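Local coordinates for protein thymine dioxygenase (Neurospora crassa, PDB 5C3Q) that probably hydroxylates the methyl group of thymine, which it binds together with 2-oxoglutarate beside a metal ion in its active site, at residues L17-K22 against L50-I55; Y123-E128 against N135-E140; G96-T101 against E110-A115. All coordinates share one frame; numbering follows the deposited sequence.

Interaction 1 of 3, residues L17-K22 against L50-I55. With EDO (1,2-ethanediol), chain L.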
loop_
_atom_site.group_PDB
_atom_site.type_symbol
_atom_site.label_atom_id
_atom_site.label_comp_id
_atom_site.label_asym_id
_atom_site.label_seq_id
_atom_site.Cartn_x
_atom_site.Cartn_y
_atom_site.Cartn_z
ATOM N N LEU A 17 6.760 7.867 -14.304
ATOM C CA LEU A 17 5.344 7.919 -14.617
ATOM C C LEU A 17 5.159 7.072 -15.859
ATOM O O LEU A 17 5.790 7.333 -16.878
ATOM C CB LEU A 17 4.917 9.355 -14.900
ATOM C CG LEU A 17 3.483 9.586 -15.367
ATOM C CD1 LEU A 17 2.480 9.058 -14.356
ATOM C CD2 LEU A 17 3.271 11.075 -15.621
ATOM N N ILE A 18 4.309 6.055 -15.772
ATOM C CA ILE A 18 4.144 5.093 -16.858
ATOM C C ILE A 18 2.674 4.996 -17.250
ATOM O O ILE A 18 1.794 4.920 -16.389
ATOM C CB ILE A 18 4.710 3.709 -16.457
ATOM C CG1 ILE A 18 6.226 3.814 -16.258
ATOM C CG2 ILE A 18 4.405 2.666 -17.526
ATOM C CD1 ILE A 18 6.852 2.677 -15.491
ATOM N N ASP A 19 2.421 5.032 -18.555
ATOM C CA ASP A 19 1.077 4.908 -19.095
ATOM C C ASP A 19 0.752 3.424 -19.224
ATOM O O ASP A 19 1.209 2.763 -20.153
ATOM C CB ASP A 19 0.992 5.604 -20.460
ATOM C CG ASP A 19 -0.380 5.500 -21.092
ATOM O OD1 ASP A 19 -1.159 4.592 -20.730
ATOM O OD2 ASP A 19 -0.683 6.333 -21.969
ATOM N N PHE A 20 -0.046 2.907 -18.297
ATOM C CA PHE A 20 -0.287 1.466 -18.226
ATOM C C PHE A 20 -1.065 0.926 -19.428
ATOM O O PHE A 20 -0.912 -0.242 -19.791
ATOM C CB PHE A 20 -1.000 1.098 -16.922
ATOM C CG PHE A 20 -0.908 -0.362 -16.578
ATOM C CD1 PHE A 20 0.322 -0.946 -16.323
ATOM C CD2 PHE A 20 -2.046 -1.149 -16.505
ATOM C CE1 PHE A 20 0.419 -2.293 -16.002
ATOM C CE2 PHE A 20 -1.955 -2.494 -16.187
ATOM C CZ PHE A 20 -0.725 -3.066 -15.932
ATOM N N SER A 21 -1.884 1.773 -20.052
ATOM C CA SER A 21 -2.655 1.367 -21.224
ATOM C C SER A 21 -1.735 0.908 -22.363
ATOM O O SER A 21 -2.125 0.088 -23.190
ATOM C CB SER A 21 -3.574 2.502 -21.698
ATOM O OG SER A 21 -2.851 3.515 -22.376
ATOM N N LYS A 22 -0.513 1.432 -22.393
ATOM C CA LYS A 22 0.470 1.028 -23.399
ATOM C C LYS A 22 0.999 -0.402 -23.186
ATOM O O LYS A 22 1.396 -1.058 -24.150
ATOM C CB LYS A 22 1.605 2.053 -23.474
ATOM C CG LYS A 22 1.109 3.410 -23.967
ATOM C CD LYS A 22 2.215 4.446 -24.099
ATOM C CE LYS A 22 1.710 5.661 -24.870
ATOM N NZ LYS A 22 2.754 6.706 -25.052
ATOM N N LEU A 50 1.459 4.895 -12.102
ATOM C CA LEU A 50 0.761 4.459 -13.302
ATOM C C LEU A 50 -0.385 5.398 -13.615
ATOM O O LEU A 50 -1.139 5.779 -12.724
ATOM C CB LEU A 50 0.212 3.044 -13.129
ATOM C CG LEU A 50 1.231 1.921 -12.960
ATOM C CD1 LEU A 50 0.499 0.602 -12.790
ATOM C CD2 LEU A 50 2.192 1.861 -14.141
ATOM N N LYS A 51 -0.508 5.760 -14.890
ATOM C CA LYS A 51 -1.662 6.498 -15.399
ATOM C C LYS A 51 -2.402 5.623 -16.411
ATOM O O LYS A 51 -1.868 4.612 -16.877
ATOM C CB LYS A 51 -1.236 7.831 -16.035
ATOM C CG LYS A 51 -0.266 7.714 -17.205
ATOM C CD LYS A 51 0.323 9.064 -17.598
ATOM C CE LYS A 51 -0.619 9.879 -18.466
ATOM N NZ LYS A 51 -0.053 11.232 -18.742
ATOM N N ASN A 52 -3.632 6.016 -16.733
ATOM C CA ASN A 52 -4.487 5.279 -17.668
ATOM C C ASN A 52 -4.596 3.798 -17.334
ATOM O O ASN A 52 -4.398 2.932 -18.191
ATOM C CB ASN A 52 -4.008 5.480 -19.107
ATOM C CG ASN A 52 -4.038 6.937 -19.526
ATOM O OD1 ASN A 52 -4.816 7.725 -18.997
ATOM N ND2 ASN A 52 -3.183 7.303 -20.466
ATOM N N ILE A 53 -4.900 3.521 -16.070
ATOM C CA ILE A 53 -5.175 2.160 -15.620
ATOM C C ILE A 53 -6.632 1.822 -15.951
ATOM O O ILE A 53 -7.433 2.725 -16.192
ATOM C CB ILE A 53 -4.890 1.972 -14.105
ATOM C CG1 ILE A 53 -5.618 3.025 -13.257
ATOM C CG2 ILE A 53 -3.391 2.037 -13.840
ATOM C CD1 ILE A 53 -5.794 2.633 -11.806
ATOM N N PRO A 54 -6.987 0.526 -15.964
ATOM C CA PRO A 54 -8.362 0.153 -16.323
ATOM C C PRO A 54 -9.457 0.614 -15.342
ATOM O O PRO A 54 -10.630 0.656 -15.720
ATOM C CB PRO A 54 -8.314 -1.383 -16.381
ATOM C CG PRO A 54 -6.869 -1.733 -16.476
ATOM C CD PRO A 54 -6.150 -0.660 -15.721
ATOM N N ILE A 55 -9.092 0.953 -14.108
ATOM C CA ILE A 55 -10.068 1.458 -13.133
ATOM C C ILE A 55 -10.446 2.895 -13.492
ATOM O O ILE A 55 -9.579 3.764 -13.555
ATOM C CB ILE A 55 -9.520 1.397 -11.687
ATOM C CG1 ILE A 55 -9.282 -0.060 -11.279
ATOM C CG2 ILE A 55 -10.491 2.056 -10.712
ATOM C CD1 ILE A 55 -8.431 -0.233 -10.037
HETATM C C1 EDO L . -8.151 7.043 -11.370
HETATM O O1 EDO L . -7.197 6.202 -10.712
HETATM C C2 EDO L . -8.018 6.853 -12.868
HETATM O O2 EDO L . -7.963 5.454 -13.161
#
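D19 holds CG anti to its backbone N (chi1 179°), so its carboxylate can serve N52 across the contact and S21 further along its own chain. K51 has CG in the crowded position between backbone N and carbonyl carbon (chi1 59°), which lays CG against D19 CA; chi2, anti, carries CD on across L17 at about a right angle, 3.9 Å from L17 CD1. F20, also with CG anti to N, takes its ring to L50. Two backbone bonds form the parallel ladder: K51 N reaches I18 O in the carbonyl plane at 2.9 Å, and F20 N meets K51 O at 2.9 Å, nearly along the C=O axis. On the sheet face that carries I18 and L50, the two lie side by side, with I18 CB 3.9 Å from L50 CD2. The F20 ring has P54 CD at its edge, while its CB touches I53 CG2; L161 of helix 147-173 packs against both F20 and I53. Helix 28-44, in contact with I18 and F20, carries the chain between the two strands, a beta-alpha-beta crossover. On the face of D19 and K51, D19 OD2 accepts a weak bond from N52 ND2 at 3.1 Å, the carboxylate and amide planes turned 69° apart. D19 OD1 takes S21 OG at 2.6 Å from above the carboxylate plane, together with a weak capping bond from S21 N at the turn into helix 21-25. An alanine in place of D19 would lose the carboxylate and would probably loosen both the helix start and the hold on N52. K51 NZ stays 5.9 Å from D19 OD2, too far for a salt bridge, yet its charge and the donors on the two oxygens are likely to favour an ionised aspartate.

Interaction 2 of 3, residues Y123-E128 against N135-E140. With EDO (1,2-ethanediol), chain I.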
loop_
_atom_site.group_PDB
_atom_site.type_symbol
_atom_site.label_atom_id
_atom_site.label_comp_id
_atom_site.label_asym_id
_atom_site.label_seq_id
_atom_site.Cartn_x
_atom_site.Cartn_y
_atom_site.Cartn_z
ATOM N N TYR A 123 -9.823 1.196 7.823
ATOM C CA TYR A 123 -10.767 0.102 7.755
ATOM C C TYR A 123 -10.300 -0.859 6.668
ATOM O O TYR A 123 -10.147 -0.470 5.505
ATOM C CB TYR A 123 -12.167 0.629 7.455
ATOM C CG TYR A 123 -13.207 -0.461 7.365
ATOM C CD1 TYR A 123 -13.701 -1.075 8.514
ATOM C CD2 TYR A 123 -13.694 -0.882 6.134
ATOM C CE1 TYR A 123 -14.653 -2.077 8.436
ATOM C CE2 TYR A 123 -14.644 -1.882 6.047
ATOM C CZ TYR A 123 -15.120 -2.477 7.198
ATOM O OH TYR A 123 -16.064 -3.473 7.102
ATOM N N GLU A 124 -10.084 -2.113 7.050
ATOM C CA GLU A 124 -9.508 -3.107 6.153
ATOM C C GLU A 124 -10.491 -4.210 5.749
ATOM O O GLU A 124 -11.204 -4.778 6.584
ATOM C CB GLU A 124 -8.250 -3.684 6.783
ATOM C CG GLU A 124 -7.111 -2.672 6.753
ATOM C CD GLU A 124 -5.975 -3.006 7.690
ATOM O OE1 GLU A 124 -4.802 -2.882 7.265
ATOM O OE2 GLU A 124 -6.247 -3.374 8.850
ATOM N N ILE A 125 -10.500 -4.488 4.450
ATOM C CA ILE A 125 -11.399 -5.442 3.823
ATOM C C ILE A 125 -10.554 -6.491 3.107
ATOM O O ILE A 125 -9.663 -6.138 2.335
ATOM C CB ILE A 125 -12.297 -4.727 2.785
ATOM C CG1 ILE A 125 -13.236 -3.736 3.478
ATOM C CG2 ILE A 125 -13.102 -5.727 1.970
ATOM C CD1 ILE A 125 -13.657 -2.579 2.591
ATOM N N GLY A 126 -10.827 -7.767 3.374
ATOM C CA GLY A 126 -10.172 -8.878 2.675
ATOM C C GLY A 126 -11.120 -9.462 1.650
ATOM O O GLY A 126 -12.233 -8.961 1.482
ATOM N N ARG A 127 -10.703 -10.519 0.958
ATOM C CA ARG A 127 -11.607 -11.179 0.022
ATOM C C ARG A 127 -12.757 -11.831 0.788
ATOM O O ARG A 127 -12.559 -12.400 1.859
ATOM C CB ARG A 127 -10.894 -12.190 -0.879
ATOM C CG ARG A 127 -10.297 -13.395 -0.185
ATOM C CD ARG A 127 -9.856 -14.415 -1.217
ATOM N NE ARG A 127 -9.076 -15.485 -0.603
ATOM C CZ ARG A 127 -9.509 -16.720 -0.355
ATOM N NH1 ARG A 127 -10.741 -17.100 -0.672
ATOM N NH2 ARG A 127 -8.683 -17.594 0.210
ATOM N N GLU A 128 -13.951 -11.727 0.217
ATOM C CA GLU A 128 -15.189 -12.138 0.871
ATOM C C GLU A 128 -15.241 -13.598 1.295
ATOM O O GLU A 128 -15.803 -13.918 2.341
ATOM C CB GLU A 128 -16.375 -11.870 -0.057
ATOM C CG GLU A 128 -16.835 -10.427 -0.069
ATOM C CD GLU A 128 -17.745 -10.101 1.101
ATOM O OE1 GLU A 128 -17.255 -10.044 2.250
ATOM O OE2 GLU A 128 -18.955 -9.882 0.868
ATOM N N ASN A 135 -15.436 -10.701 6.565
ATOM C CA ASN A 135 -15.298 -9.249 6.688
ATOM C C ASN A 135 -16.350 -8.682 7.639
ATOM O O ASN A 135 -17.531 -9.000 7.501
ATOM C CB ASN A 135 -15.442 -8.573 5.319
ATOM C CG ASN A 135 -14.233 -8.783 4.428
ATOM O OD1 ASN A 135 -13.093 -8.693 4.884
ATOM N ND2 ASN A 135 -14.474 -9.061 3.152
ATOM N N PRO A 136 -15.932 -7.843 8.609
ATOM C CA PRO A 136 -16.909 -7.222 9.507
ATOM C C PRO A 136 -17.540 -5.976 8.879
ATOM O O PRO A 136 -17.126 -4.854 9.171
ATOM C CB PRO A 136 -16.071 -6.867 10.736
ATOM C CG PRO A 136 -14.709 -6.602 10.186
ATOM C CD PRO A 136 -14.548 -7.482 8.971
ATOM N N TRP A 137 -18.529 -6.184 8.015
ATOM C CA TRP A 137 -19.178 -5.077 7.315
ATOM C C TRP A 137 -20.090 -4.310 8.269
ATOM O O TRP A 137 -20.727 -4.916 9.127
ATOM C CB TRP A 137 -20.010 -5.590 6.142
ATOM C CG TRP A 137 -19.219 -6.269 5.070
ATOM C CD1 TRP A 137 -19.133 -7.609 4.842
ATOM C CD2 TRP A 137 -18.418 -5.636 4.065
ATOM N NE1 TRP A 137 -18.326 -7.854 3.755
ATOM C CE2 TRP A 137 -17.872 -6.660 3.262
ATOM C CE3 TRP A 137 -18.106 -4.304 3.766
ATOM C CZ2 TRP A 137 -17.029 -6.394 2.178
ATOM C CZ3 TRP A 137 -17.268 -4.039 2.689
ATOM C CH2 TRP A 137 -16.739 -5.083 1.907
ATOM N N PRO A 138 -20.160 -2.974 8.123
ATOM C CA PRO A 138 -21.084 -2.199 8.944
ATOM C C PRO A 138 -22.503 -2.312 8.399
ATOM O O PRO A 138 -22.687 -2.732 7.257
ATOM C CB PRO A 138 -20.563 -0.772 8.788
ATOM C CG PRO A 138 -19.986 -0.743 7.415
ATOM C CD PRO A 138 -19.481 -2.132 7.121
ATOM N N ALA A 139 -23.491 -1.940 9.208
ATOM C CA ALA A 139 -24.892 -2.011 8.794
ATOM C C ALA A 139 -25.165 -1.037 7.648
ATOM O O ALA A 139 -24.664 0.089 7.648
ATOM C CB ALA A 139 -25.811 -1.718 9.970
ATOM N N GLU A 140 -25.956 -1.487 6.677
ATOM C CA GLU A 140 -26.265 -0.704 5.485
ATOM C C GLU A 140 -27.522 0.139 5.701
ATOM O O GLU A 140 -28.631 -0.301 5.390
ATOM C CB GLU A 140 -26.475 -1.639 4.284
ATOM C CG GLU A 140 -25.254 -2.467 3.888
ATOM C CD GLU A 140 -24.510 -1.916 2.679
ATOM O OE1 GLU A 140 -25.176 -1.474 1.716
ATOM O OE2 GLU A 140 -23.259 -1.945 2.681
HETATM C C1 EDO I . -4.653 -2.710 11.450
HETATM O O1 EDO I . -4.214 -2.070 10.249
HETATM C C2 EDO I . -4.039 -2.032 12.666
HETATM O O2 EDO I . -2.767 -2.605 12.985
HETATM O O HOH W 1 -16.897 -11.892 4.340
#
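Three flat groups meet round E128 OE1. The N135 amide lies almost coplanar with the E128 carboxylate, 12° apart, although the two side chains cross at about a right angle, while the W137 indole stands nearly upright on the carboxylate, 88° to it. W137 NE1 donates to OE1 at 2.9 Å, within the plane of its own ring, and N135 ND2 donates to the same oxygen at 3.1 Å; both meet it from above the carboxylate plane. The bend at chi2 of E128 turns OE1 to these donors, and N152 of helix 147-173 binds OE2, so the carboxylate is gripped at both oxygens and is probably ionised. The other edge of the N135 amide reads the backbone of G126: ND2 gives its second N-H to G126 O at 2.8 Å, and OD1 takes G126 N at 2.9 Å. N135 CB sits over one face of the indole, offset toward the rim. The backbone held in this way continues strand 121-125, which runs antiparallel to strand 190-200 in the large sheet of this double-stranded beta-helix dioxygenase; the loop after it returns through an inverse gamma turn centred on P136. The carbonyl of P136 is met by Y123, whose ring extends with CG anti to the backbone N and points its OH to P136 O at 2.7 Å. That donor stands 54° out of the carbonyl plane, with P136 O itself in the plane of the tyrosine ring. Between these two polar sites I125 crosses W137 at about a right angle, CG2 reaching W137 CH2 at 3.7 Å. A water accepts from N135 N and lies 2.8 Å from E128 OE1.

Interaction 3 of 3, residues G96-T101 against E110-A115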
loop_
_atom_site.group_PDB
_atom_site.type_symbol
_atom_site.label_atom_id
_atom_site.label_comp_id
_atom_site.label_asym_id
_atom_site.label_seq_id
_atom_site.Cartn_x
_atom_site.Cartn_y
_atom_site.Cartn_z
ATOM N N GLY A 96 -4.088 4.107 19.343
ATOM C CA GLY A 96 -4.272 4.772 20.630
ATOM C C GLY A 96 -2.946 4.984 21.332
ATOM O O GLY A 96 -1.906 4.505 20.873
ATOM N N ARG A 97 -2.987 5.717 22.442
ATOM C CA ARG A 97 -1.802 5.945 23.264
ATOM C C ARG A 97 -1.560 4.765 24.199
ATOM O O ARG A 97 -2.499 4.234 24.791
ATOM C CB ARG A 97 -1.960 7.220 24.094
ATOM C CG ARG A 97 -1.748 8.502 23.311
ATOM C CD ARG A 97 -1.996 9.725 24.181
ATOM N NE ARG A 97 -1.434 10.934 23.581
ATOM C CZ ARG A 97 -0.173 11.344 23.719
ATOM N NH1 ARG A 97 0.701 10.653 24.450
ATOM N NH2 ARG A 97 0.221 12.463 23.120
ATOM N N GLU A 98 -0.300 4.357 24.324
ATOM C CA GLU A 98 0.087 3.373 25.330
ATOM C C GLU A 98 -0.028 4.010 26.706
ATOM O O GLU A 98 0.255 5.196 26.871
ATOM C CB GLU A 98 1.524 2.902 25.118
ATOM C CG GLU A 98 1.755 2.121 23.834
ATOM C CD GLU A 98 3.131 1.479 23.793
ATOM O OE1 GLU A 98 4.098 2.102 24.282
ATOM O OE2 GLU A 98 3.246 0.349 23.274
ATOM N N LYS A 99 -0.441 3.221 27.691
ATOM C CA LYS A 99 -0.596 3.711 29.055
ATOM C C LYS A 99 0.556 3.240 29.926
ATOM O O LYS A 99 1.117 2.168 29.701
ATOM C CB LYS A 99 -1.926 3.232 29.648
ATOM C CG LYS A 99 -3.154 3.624 28.836
ATOM C CD LYS A 99 -3.342 5.137 28.778
ATOM C CE LYS A 99 -4.127 5.567 27.550
ATOM N NZ LYS A 99 -3.941 7.017 27.266
ATOM N N VAL A 100 0.913 4.055 30.914
ATOM C CA VAL A 100 1.842 3.637 31.951
ATOM C C VAL A 100 1.046 2.803 32.949
ATOM O O VAL A 100 -0.102 3.123 33.252
ATOM C CB VAL A 100 2.495 4.842 32.660
ATOM C CG1 VAL A 100 3.399 4.386 33.799
ATOM C CG2 VAL A 100 3.282 5.681 31.663
ATOM N N THR A 101 1.659 1.733 33.446
ATOM C CA THR A 101 1.026 0.846 34.419
ATOM C C THR A 101 2.068 0.296 35.389
ATOM O O THR A 101 3.270 0.507 35.214
ATOM C CB THR A 101 0.259 -0.313 33.731
ATOM O OG1 THR A 101 -0.270 -1.203 34.722
ATOM C CG2 THR A 101 1.150 -1.100 32.779
ATOM N N GLU A 110 9.228 7.642 30.333
ATOM C CA GLU A 110 9.446 8.951 29.714
ATOM C C GLU A 110 9.023 8.920 28.241
ATOM O O GLU A 110 8.377 9.851 27.752
ATOM C CB GLU A 110 10.919 9.371 29.820
ATOM C CG GLU A 110 11.499 9.358 31.232
ATOM C CD GLU A 110 13.001 9.605 31.257
ATOM O OE1 GLU A 110 13.716 8.855 31.958
ATOM O OE2 GLU A 110 13.469 10.547 30.580
ATOM N N LYS A 111 9.386 7.840 27.550
ATOM C CA LYS A 111 9.050 7.661 26.135
ATOM C C LYS A 111 7.550 7.476 25.900
ATOM O O LYS A 111 6.996 8.042 24.959
ATOM C CB LYS A 111 9.794 6.458 25.544
ATOM C CG LYS A 111 11.304 6.621 25.441
ATOM C CD LYS A 111 11.835 5.971 24.167
ATOM C CE LYS A 111 13.341 5.764 24.202
ATOM N NZ LYS A 111 13.720 4.514 24.921
ATOM N N ILE A 112 6.908 6.670 26.746
ATOM C CA ILE A 112 5.472 6.394 26.625
ATOM C C ILE A 112 4.654 7.671 26.807
ATOM O O ILE A 112 3.748 7.943 26.024
ATOM C CB ILE A 112 5.005 5.318 27.636
ATOM C CG1 ILE A 112 5.578 3.949 27.252
ATOM C CG2 ILE A 112 3.483 5.234 27.687
ATOM C CD1 ILE A 112 5.575 2.938 28.376
ATOM N N ARG A 113 4.982 8.447 27.837
ATOM C CA ARG A 113 4.287 9.708 28.115
ATOM C C ARG A 113 4.434 10.723 26.979
ATOM O O ARG A 113 3.494 11.456 26.670
ATOM C CB ARG A 113 4.782 10.318 29.431
ATOM C CG ARG A 113 4.232 9.620 30.663
ATOM C CD ARG A 113 4.917 10.082 31.939
ATOM N NE ARG A 113 4.228 9.579 33.130
ATOM C CZ ARG A 113 4.753 9.517 34.354
ATOM N NH1 ARG A 113 4.021 9.042 35.360
ATOM N NH2 ARG A 113 5.999 9.916 34.587
ATOM N N SER A 114 5.609 10.754 26.360
ATOM C CA SER A 114 5.897 11.704 25.286
ATOM C C SER A 114 5.547 11.165 23.895
ATOM O O SER A 114 5.641 11.898 22.910
ATOM C CB SER A 114 7.373 12.106 25.330
ATOM O OG SER A 114 8.212 10.966 25.249
ATOM N N ALA A 115 5.138 9.899 23.812
ATOM C CA ALA A 115 4.840 9.270 22.520
ATOM C C ALA A 115 3.607 9.887 21.863
ATOM O O ALA A 115 2.618 10.194 22.535
ATOM C CB ALA A 115 4.650 7.767 22.684
#
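The CB of I112 points from helix 106-114 toward the loop 96-101, and its two branches divide there. CG2, anti to the backbone N, presses on the loop backbone: it comes within 3.3 Å of E98 O and also touches the carbonyl carbon of E98. The same methyl meets V100 CG2 at 4.0 Å, the apolar pair of the contact. CG1, beside the backbone N and anti to the carbonyl carbon, meets E98 OE1 at 3.8 Å, where the two side chains cross at about a right angle. On the neighbouring helix residue, R113 CG lies 4.2 Å from V100 CG2, so the valine straddles the two. At the other end of the loop segment R97, extended from CG to NE, brings its guanidinium to the backbone carbonyls of R113 and A115. A115 O lies over one face of that group, 2.7 Å from R97 NH1, an angle too poor for a hydrogen bond, though the positive charge is probably drawn by these carbonyls. Within the helix S114 OG bonds to E110 O, on a lone pair and in the carbonyl plane, the backward serine-to-carbonyl bond familiar from helices. Loop and helix together form a surface excursion connecting the adjacent antiparallel strands 91-93 and 121-125 of the large sheet.

In the fold
Interactions 1 and 2 reach the same large sheet, their centres 28 Å apart and their nearest atoms about 14 Å from each other. Interaction 3 lies further out, its centre 31 Å from that of interaction 2 and 44 Å from that of interaction 1, across the chain's centre from the latter. Helix 106-114 of interaction 3 is followed in the chain by strand 121-125 of interaction 2. Interaction 2 comes nearest the active site: G126 lies about 9 Å from the bound thymine, and the side chain of Y123 is about 7 Å from that of R192, which binds 2-oxoglutarate, and about 12 Å from the bound 2-oxoglutarate. E124, next along, forms a salt bridge with R192.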